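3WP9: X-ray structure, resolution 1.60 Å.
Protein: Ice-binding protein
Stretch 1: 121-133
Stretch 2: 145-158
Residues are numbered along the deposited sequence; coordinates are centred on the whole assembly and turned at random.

Stretch 1 (121-133) NISTDVTFNGTMD
Stretch 2 145-158: NQANAKRVTLTGGA

Two stretches of one chain pack as neighbouring parallel β-strands, joined by backbone hydrogen bonds in two short ladders, with a mostly apolar row, Gln146 among it, on one face and a polar row on the other. The first ladder pairs Asn121 with Asn145 and Ile122 with Gln146; after loops and a register shift of two, strands 126-129 and 152-155 pair Val126-Val152 through Asn129-Thr155, CA atoms 4.6-5.2 Å apart, axes 26° from parallel. Ile122 N donates to Asn145 O (2.8 Å) and Ala147 N to Ile122 O (2.9 Å). In the second ladder Val126 N reaches Arg151 O (3.0 Å), Thr153 N Val126 O (2.8 Å), Phe128 N Thr153 O (2.9 Å), Thr155 N Phe128 O (2.9 Å) and Gly130 N Thr155 O (3.2 Å). Most strand residues lie near -115/130; Ile122 (-107/86), Val152 (-92/123) and Thr155 (-132/166) depart from it.

Val152 (chi1 t) gathers the apolar face: its CG2 lies 4.0 Å from Ile122 CD1 (m, t) and 3.9 Å from Val126 CG1 (p), its CG1 3.7 Å from Phe128 CD2 (chi1 m, chi2 -102°). Ile122, Val126, Phe128 and Val152 are buried, as suits their hydrocarbon side chains. On the other face, Thr155 OG1 (p) donates to Asn129 OD1 (t) at 2.7 Å, and Thr127 and Thr153 are both m.

Between the ladders, a type II turn spans Ala147-Lys150, with Ala149 at 70/12. Asp125 (m) turns its carboxylate to the backbone, OD1 accepting from Arg151 N at 2.9 Å; a water links its OD2 (2.9 Å) to Thr153 OG1 (2.7 Å).

A type I' turn, Thr155-Ala158, closes the second ladder. Gly156 (81/-9) and Gly157 (114/-7) suit backbone angles that would jam a CB against the preceding carbonyl; at Gly156 a CB would also clash with Gly130 O and Asn129 OD1.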

ATOM      1  N   ASN A 121      -0.710  12.858   8.900  1.00 16.25           N
ATOM      2  CA  ASN A 121       0.742  13.016   8.700  1.00 17.04           C
ATOM      3  C   ASN A 121       1.493  12.135   9.654  1.00 18.57           C
ATOM      4  O   ASN A 121       1.195  12.035  10.832  1.00 17.55           O
ATOM      5  CB  ASN A 121       1.153  14.435   8.962  1.00 18.50           C
ATOM      6  CG  ASN A 121       0.544  15.371   7.981  1.00 24.56           C
ATOM      7  OD1 ASN A 121       0.827  15.300   6.814  1.00 27.79           O
ATOM      8  ND2 ASN A 121      -0.339  16.255   8.453  1.00 33.77           N
ATOM      9  N   ILE A 122       2.496  11.529   9.106  1.00 15.94           N
ATOM     10  CA  ILE A 122       3.491  10.812   9.953  1.00 13.83           C
ATOM     11  C   ILE A 122       4.806  11.661   9.979  1.00 14.20           C
ATOM     12  O   ILE A 122       5.666  11.472   9.093  1.00 15.31           O
ATOM     13  CB  ILE A 122       3.779   9.435   9.360  1.00 15.52           C
ATOM     14  CG1 ILE A 122       2.549   8.493   9.382  1.00 15.16           C
ATOM     15  CG2 ILE A 122       4.788   8.728  10.242  1.00 16.42           C
ATOM     16  CD1 ILE A 122       2.638   7.324   8.472  1.00 15.86           C
ATOM     17  N   SER A 123       4.901  12.632  10.900  1.00 15.20           N
ATOM     18  CA  SER A 123       5.961  13.636  10.867  1.00 16.92           C
ATOM     19  C   SER A 123       7.119  13.139  11.737  1.00 18.15           C
ATOM     20  O   SER A 123       8.177  13.749  11.633  1.00 18.51           O
ATOM     21  CB  SER A 123       5.539  15.005  11.426  1.00 18.57           C
ATOM     22  OG  SER A 123       4.416  15.507  10.676  1.00 18.27           O
ATOM     23  N   THR A 124       6.912  12.139  12.592  1.00 17.21           N
ATOM     24  CA  THR A 124       8.022  11.473  13.359  1.00 18.31           C
ATOM     25  C   THR A 124       7.643   9.979  13.458  1.00 18.82           C
ATOM     26  O   THR A 124       6.556   9.575  12.978  1.00 18.92           O
ATOM     27  CB  THR A 124       8.242  12.127  14.760  1.00 17.84           C
ATOM     28  OG1 THR A 124       7.007  11.987  15.548  1.00 20.20           O
ATOM     29  CG2 THR A 124       8.647  13.550  14.694  1.00 20.00           C
ATOM     30  N   ASP A 125       8.499   9.075  13.945  1.00 15.79           N
ATOM     31  CA  ASP A 125       8.180   7.690  13.813  1.00 16.57           C
ATOM     32  C   ASP A 125       6.891   7.331  14.573  1.00 15.24           C
ATOM     33  O   ASP A 125       6.638   7.888  15.639  1.00 18.73           O
ATOM     34  CB  ASP A 125       9.334   6.795  14.271  1.00 18.42           C
ATOM     35  CG  ASP A 125      10.547   6.973  13.426  1.00 21.39           C
ATOM     36  OD1 ASP A 125      10.507   7.710  12.406  1.00 18.49           O
ATOM     37  OD2 ASP A 125      11.604   6.420  13.835  1.00 22.26           O
ATOM     38  N   VAL A 126       6.145   6.357  14.037  1.00 15.60           N
ATOM     39  CA  VAL A 126       4.893   5.961  14.678  1.00 16.71           C
ATOM     40  C   VAL A 126       4.956   4.453  14.841  1.00 15.55           C
ATOM     41  O   VAL A 126       5.471   3.720  13.988  1.00 16.52           O
ATOM     42  CB  VAL A 126       3.660   6.310  13.760  1.00 16.44           C
ATOM     43  CG1 VAL A 126       3.798   5.605  12.421  1.00 17.56           C
ATOM     44  CG2 VAL A 126       2.365   5.808  14.443  1.00 14.56           C
ATOM     45  N   THR A 127       4.437   3.921  15.985  1.00 16.58           N
ATOM     46  CA  THR A 127       4.492   2.521  16.253  1.00 17.95           C
ATOM     47  C   THR A 127       3.107   1.914  16.346  1.00 19.02           C
ATOM     48  O   THR A 127       2.167   2.566  16.845  1.00 17.95           O
ATOM     49  CB  THR A 127       5.268   2.228  17.569  1.00 20.91           C
ATOM     50  OG1 THR A 127       6.561   2.833  17.491  1.00 21.76           O
ATOM     51  CG2 THR A 127       5.355   0.733  17.895  1.00 21.19           C
ATOM     52  N   PHE A 128       3.074   0.747  15.833  1.00 16.26           N
ATOM     53  CA  PHE A 128       1.913  -0.191  15.870  1.00 19.56           C
ATOM     54  C   PHE A 128       2.322  -1.402  16.732  1.00 20.50           C
ATOM     55  O   PHE A 128       3.158  -2.201  16.310  1.00 18.92           O
ATOM     56  CB  PHE A 128       1.545  -0.690  14.457  1.00 20.25           C
ATOM     57  CG  PHE A 128       0.893   0.385  13.570  1.00 20.98           C
ATOM     58  CD1 PHE A 128      -0.504   0.372  13.370  1.00 20.34           C
ATOM     59  CD2 PHE A 128       1.648   1.376  12.947  1.00 21.45           C
ATOM     60  CE1 PHE A 128      -1.151   1.354  12.604  1.00 19.07           C
ATOM     61  CE2 PHE A 128       1.022   2.386  12.166  1.00 21.81           C
ATOM     62  CZ  PHE A 128      -0.390   2.393  12.021  1.00 19.56           C
ATOM     63  N   ASN A 129       1.629  -1.549  17.891  1.00 20.91           N
ATOM     64  CA  ASN A 129       1.921  -2.603  18.834  1.00 22.76           C
ATOM     65  C   ASN A 129       0.711  -3.547  19.024  1.00 20.73           C
ATOM     66  O   ASN A 129      -0.376  -3.075  19.413  1.00 22.37           O
ATOM     67  CB  ASN A 129       2.294  -2.011  20.175  1.00 23.71           C
ATOM     68  CG  ASN A 129       2.708  -3.100  21.161  1.00 22.46           C
ATOM     69  OD1 ASN A 129       3.760  -3.689  21.020  1.00 25.08           O
ATOM     70  ND2 ASN A 129       1.842  -3.394  22.127  1.00 29.33           N
ATOM     71  N   GLY A 130       0.936  -4.793  18.700  1.00 21.10           N
ATOM     72  CA  GLY A 130      -0.014  -5.867  19.002  1.00 23.11           C
ATOM     73  C   GLY A 130       0.554  -7.184  18.586  1.00 22.48           C
ATOM     74  O   GLY A 130       1.728  -7.297  18.282  1.00 27.40           O
ATOM     75  N   THR A 131      -0.266  -8.241  18.621  1.00 26.31           N
ATOM     76  CA  THR A 131       0.180  -9.569  18.255  1.00 29.14           C
ATOM     77  C   THR A 131       0.031  -9.770  16.764  1.00 31.29           C
ATOM     78  O   THR A 131      -0.579  -8.913  16.072  1.00 28.83           O
ATOM     79  CB  THR A 131      -0.686 -10.647  18.994  1.00 32.80           C
ATOM     80  OG1 THR A 131      -2.010 -10.655  18.421  1.00 32.63           O
ATOM     81  CG2 THR A 131      -0.809 -10.307  20.479  1.00 33.70           C
ATOM     82  N   MET A 132       0.538 -10.901  16.267  1.00 31.21           N
ATOM     83  CA  MET A 132       0.352 -11.302  14.871  1.00 35.16           C
ATOM     84  C   MET A 132      -1.088 -11.465  14.370  1.00 34.45           C
ATOM     85  O   MET A 132      -1.293 -11.634  13.163  1.00 34.46           O
ATOM     86  CB  MET A 132       1.202 -12.527  14.467  1.00 37.27           C
ATOM     87  CG  MET A 132       0.792 -13.824  15.138  1.00 50.62           C
ATOM     88  SD  MET A 132       2.027 -14.406  16.326  1.00 73.33           S
ATOM     89  CE  MET A 132       2.016 -13.137  17.633  1.00 51.87           C
ATOM     90  N   ASP A 133      -2.083 -11.381  15.261  1.00 36.48           N
ATOM     91  CA  ASP A 133      -3.497 -11.538  14.839  1.00 35.96           C
ATOM     92  C   ASP A 133      -4.264 -10.257  14.855  1.00 32.81           C
ATOM     93  O   ASP A 133      -5.432 -10.244  14.483  1.00 35.02           O
ATOM     94  CB  ASP A 133      -4.255 -12.463  15.804  1.00 42.99           C
ATOM     95  CG  ASP A 133      -3.714 -13.857  15.819  1.00 45.55           C
ATOM     96  OD1 ASP A 133      -3.335 -14.378  14.745  1.00 44.21           O
ATOM     97  OD2 ASP A 133      -3.683 -14.430  16.927  1.00 53.97           O
ATOM     98  N   ASN A 145       0.457  11.540   4.351  1.00 14.30           N
ATOM     99  CA  ASN A 145       1.843  12.017   4.090  1.00 15.46           C
ATOM    100  C   ASN A 145       2.802  11.418   5.140  1.00 15.25           C
ATOM    101  O   ASN A 145       2.536  11.532   6.319  1.00 16.05           O
ATOM    102  CB  ASN A 145       1.952  13.535   4.117  1.00 16.82           C
ATOM    103  CG  ASN A 145       1.672  14.140   2.762  1.00 19.80           C
ATOM    104  OD1 ASN A 145       2.577  14.174   1.830  1.00 22.57           O
ATOM    105  ND2 ASN A 145       0.471  14.635   2.609  1.00 18.79           N
ATOM    106  N   GLN A 146       3.893  10.790   4.684  1.00 13.02           N
ATOM    107  CA  GLN A 146       4.962  10.362   5.630  1.00 12.71           C
ATOM    108  C   GLN A 146       6.192  11.268   5.334  1.00 14.49           C
ATOM    109  O   GLN A 146       6.648  11.390   4.179  1.00 14.56           O
ATOM    110  CB  GLN A 146       5.283   8.917   5.396  1.00 12.48           C
ATOM    111  CG  GLN A 146       6.377   8.441   6.388  1.00 13.03           C
ATOM    112  CD  GLN A 146       6.664   7.002   6.234  1.00 13.47           C
ATOM    113  OE1 GLN A 146       6.647   6.435   5.130  1.00 14.12           O
ATOM    114  NE2 GLN A 146       6.963   6.333   7.399  1.00 13.24           N
ATOM    115  N   ALA A 147       6.734  11.852   6.384  1.00 12.29           N
ATOM    116  CA  ALA A 147       7.897  12.753   6.265  1.00 13.54           C
ATOM    117  C   ALA A 147       9.188  11.981   5.963  1.00 12.88           C
ATOM    118  O   ALA A 147       9.303  10.751   6.201  1.00 13.57           O
ATOM    119  CB  ALA A 147       8.078  13.616   7.486  1.00 13.37           C
ATOM    120  N   ASN A 148      10.120  12.731   5.348  1.00 12.56           N
ATOM    121  CA  ASN A 148      11.424  12.150   5.013  1.00 11.89           C
ATOM    122  C   ASN A 148      12.067  11.563   6.263  1.00 11.34           C
ATOM    123  O   ASN A 148      11.984  12.137   7.372  1.00 14.49           O
ATOM    124  CB  ASN A 148      12.352  13.278   4.470  1.00 11.89           C
ATOM    125  CG  ASN A 148      11.861  13.939   3.231  1.00 13.95           C
ATOM    126  OD1 ASN A 148      11.080  13.416   2.448  1.00 14.80           O
ATOM    127  ND2 ASN A 148      12.382  15.102   3.010  1.00 17.62           N
ATOM    128  N   ALA A 149      12.656  10.421   6.054  1.00 12.30           N
ATOM    129  CA  ALA A 149      13.473   9.748   7.094  1.00 14.27           C
ATOM    130  C   ALA A 149      12.656   9.214   8.240  1.00 15.07           C
ATOM    131  O   ALA A 149      13.207   8.848   9.285  1.00 16.29           O
ATOM    132  CB  ALA A 149      14.571  10.681   7.619  1.00 15.83           C
ATOM    133  N   LYS A 150      11.315   9.177   8.084  1.00 13.34           N
ATOM    134  CA  LYS A 150      10.488   8.649   9.201  1.00 14.48           C
ATOM    135  C   LYS A 150      10.030   7.229   8.939  1.00 14.96           C
ATOM    136  O   LYS A 150      10.119   6.741   7.781  1.00 13.89           O
ATOM    137  CB  LYS A 150       9.273   9.571   9.525  1.00 14.01           C
ATOM    138  CG  LYS A 150       9.726  10.988   9.800  1.00 14.20           C
ATOM    139  CD  LYS A 150      10.858  11.005  10.885  1.00 16.18           C
ATOM    140  CE  LYS A 150      11.288  12.416  11.321  1.00 18.73           C
ATOM    141  NZ  LYS A 150      12.420  12.320  12.351  1.00 25.07           N
ATOM    142  N   ARG A 151       9.491   6.580   9.990  1.00 12.27           N
ATOM    143  CA  ARG A 151       9.208   5.186   9.916  1.00 12.02           C
ATOM    144  C   ARG A 151       7.881   4.734  10.535  1.00 12.36           C
ATOM    145  O   ARG A 151       7.520   5.322  11.557  1.00 15.70           O
ATOM    146  CB  ARG A 151      10.345   4.390  10.668  1.00 12.76           C
ATOM    147  CG  ARG A 151      11.665   4.563   9.989  1.00 15.20           C
ATOM    148  CD  ARG A 151      12.745   3.612  10.562  1.00 14.99           C
ATOM    149  NE  ARG A 151      14.025   3.921   9.988  1.00 16.39           N
ATOM    150  CZ  ARG A 151      15.165   3.368  10.419  1.00 20.75           C
ATOM    151  NH1 ARG A 151      15.113   2.530  11.467  1.00 19.01           N
ATOM    152  NH2 ARG A 151      16.323   3.656   9.823  1.00 18.00           N
ATOM    153  N   VAL A 152       7.245   3.769   9.907  1.00 14.07           N
ATOM    154  CA  VAL A 152       6.182   3.025  10.601  1.00 16.56           C
ATOM    155  C   VAL A 152       6.905   1.833  11.230  1.00 15.15           C
ATOM    156  O   VAL A 152       7.542   1.072  10.521  1.00 16.94           O
ATOM    157  CB  VAL A 152       5.107   2.574   9.589  1.00 16.60           C
ATOM    158  CG1 VAL A 152       4.157   1.558  10.238  1.00 16.21           C
ATOM    159  CG2 VAL A 152       4.373   3.808   9.034  1.00 18.14           C
ATOM    160  N   THR A 153       6.782   1.701  12.557  1.00 17.69           N
ATOM    161  CA  THR A 153       7.451   0.632  13.289  1.00 18.97           C
ATOM    162  C   THR A 153       6.470  -0.391  13.788  1.00 18.36           C
ATOM    163  O   THR A 153       5.402   0.004  14.227  1.00 20.50           O
ATOM    164  CB  THR A 153       8.207   1.304  14.424  1.00 18.09           C
ATOM    165  OG1 THR A 153       9.245   2.091  13.799  1.00 24.75           O
ATOM    166  CG2 THR A 153       8.825   0.316  15.459  1.00 24.04           C
ATOM    167  N   LEU A 154       6.843  -1.641  13.675  1.00 18.29           N
ATOM    168  CA  LEU A 154       6.013  -2.785  14.135  1.00 19.13           C
ATOM    169  C   LEU A 154       6.600  -3.414  15.420  1.00 21.38           C
ATOM    170  O   LEU A 154       7.795  -3.786  15.462  1.00 21.13           O
ATOM    171  CB  LEU A 154       5.914  -3.848  13.106  1.00 19.73           C
ATOM    172  CG  LEU A 154       5.379  -3.376  11.733  1.00 20.76           C
ATOM    173  CD1 LEU A 154       5.247  -4.583  10.835  1.00 23.34           C
ATOM    174  CD2 LEU A 154       4.072  -2.600  11.908  1.00 23.39           C
ATOM    175  N   THR A 155       5.765  -3.493  16.451  1.00 19.85           N
ATOM    176  CA  THR A 155       6.178  -4.245  17.669  1.00 21.45           C
ATOM    177  C   THR A 155       5.133  -5.220  18.196  1.00 25.28           C
ATOM    178  O   THR A 155       3.953  -5.176  17.819  1.00 24.27           O
ATOM    179  CB  THR A 155       6.527  -3.295  18.775  1.00 19.30           C
ATOM    180  OG1 THR A 155       5.386  -2.534  19.203  1.00 21.56           O
ATOM    181  CG2 THR A 155       7.693  -2.325  18.339  1.00 22.13           C
ATOM    182  N   GLY A 156       5.576  -6.092  19.088  1.00 22.56           N
ATOM    183  CA  GLY A 156       4.634  -7.059  19.719  1.00 24.84           C
ATOM    184  C   GLY A 156       4.302  -8.304  18.898  1.00 26.82           C
ATOM    185  O   GLY A 156       3.691  -9.265  19.425  1.00 29.29           O
ATOM    186  N   GLY A 157       4.697  -8.368  17.631  1.00 25.19           N
ATOM    187  CA  GLY A 157       4.235  -9.407  16.739  1.00 26.27           C
ATOM    188  C   GLY A 157       3.356  -8.817  15.612  1.00 23.46           C
ATOM    189  O   GLY A 157       3.000  -9.549  14.700  1.00 26.32           O
ATOM    190  N   ALA A 158       3.046  -7.520  15.712  1.00 22.34           N
ATOM    191  CA  ALA A 158       2.253  -6.800  14.653  1.00 22.72           C
ATOM    192  C   ALA A 158       2.830  -7.145  13.285  1.00 24.75           C
ATOM    193  O   ALA A 158       4.068  -7.180  13.126  1.00 25.67           O
ATOM    194  CB  ALA A 158       2.224  -5.314  14.889  1.00 19.07           C
TER
HETATM  195  O   HOH W   1      -1.347  14.716   4.923  1.00 21.62           O
HETATM  196  O   HOH W   2      11.317   3.687  14.601  0.50 22.82           O
HETATM  197  O   HOH W   3      11.196  10.372  14.764  1.00 24.69           O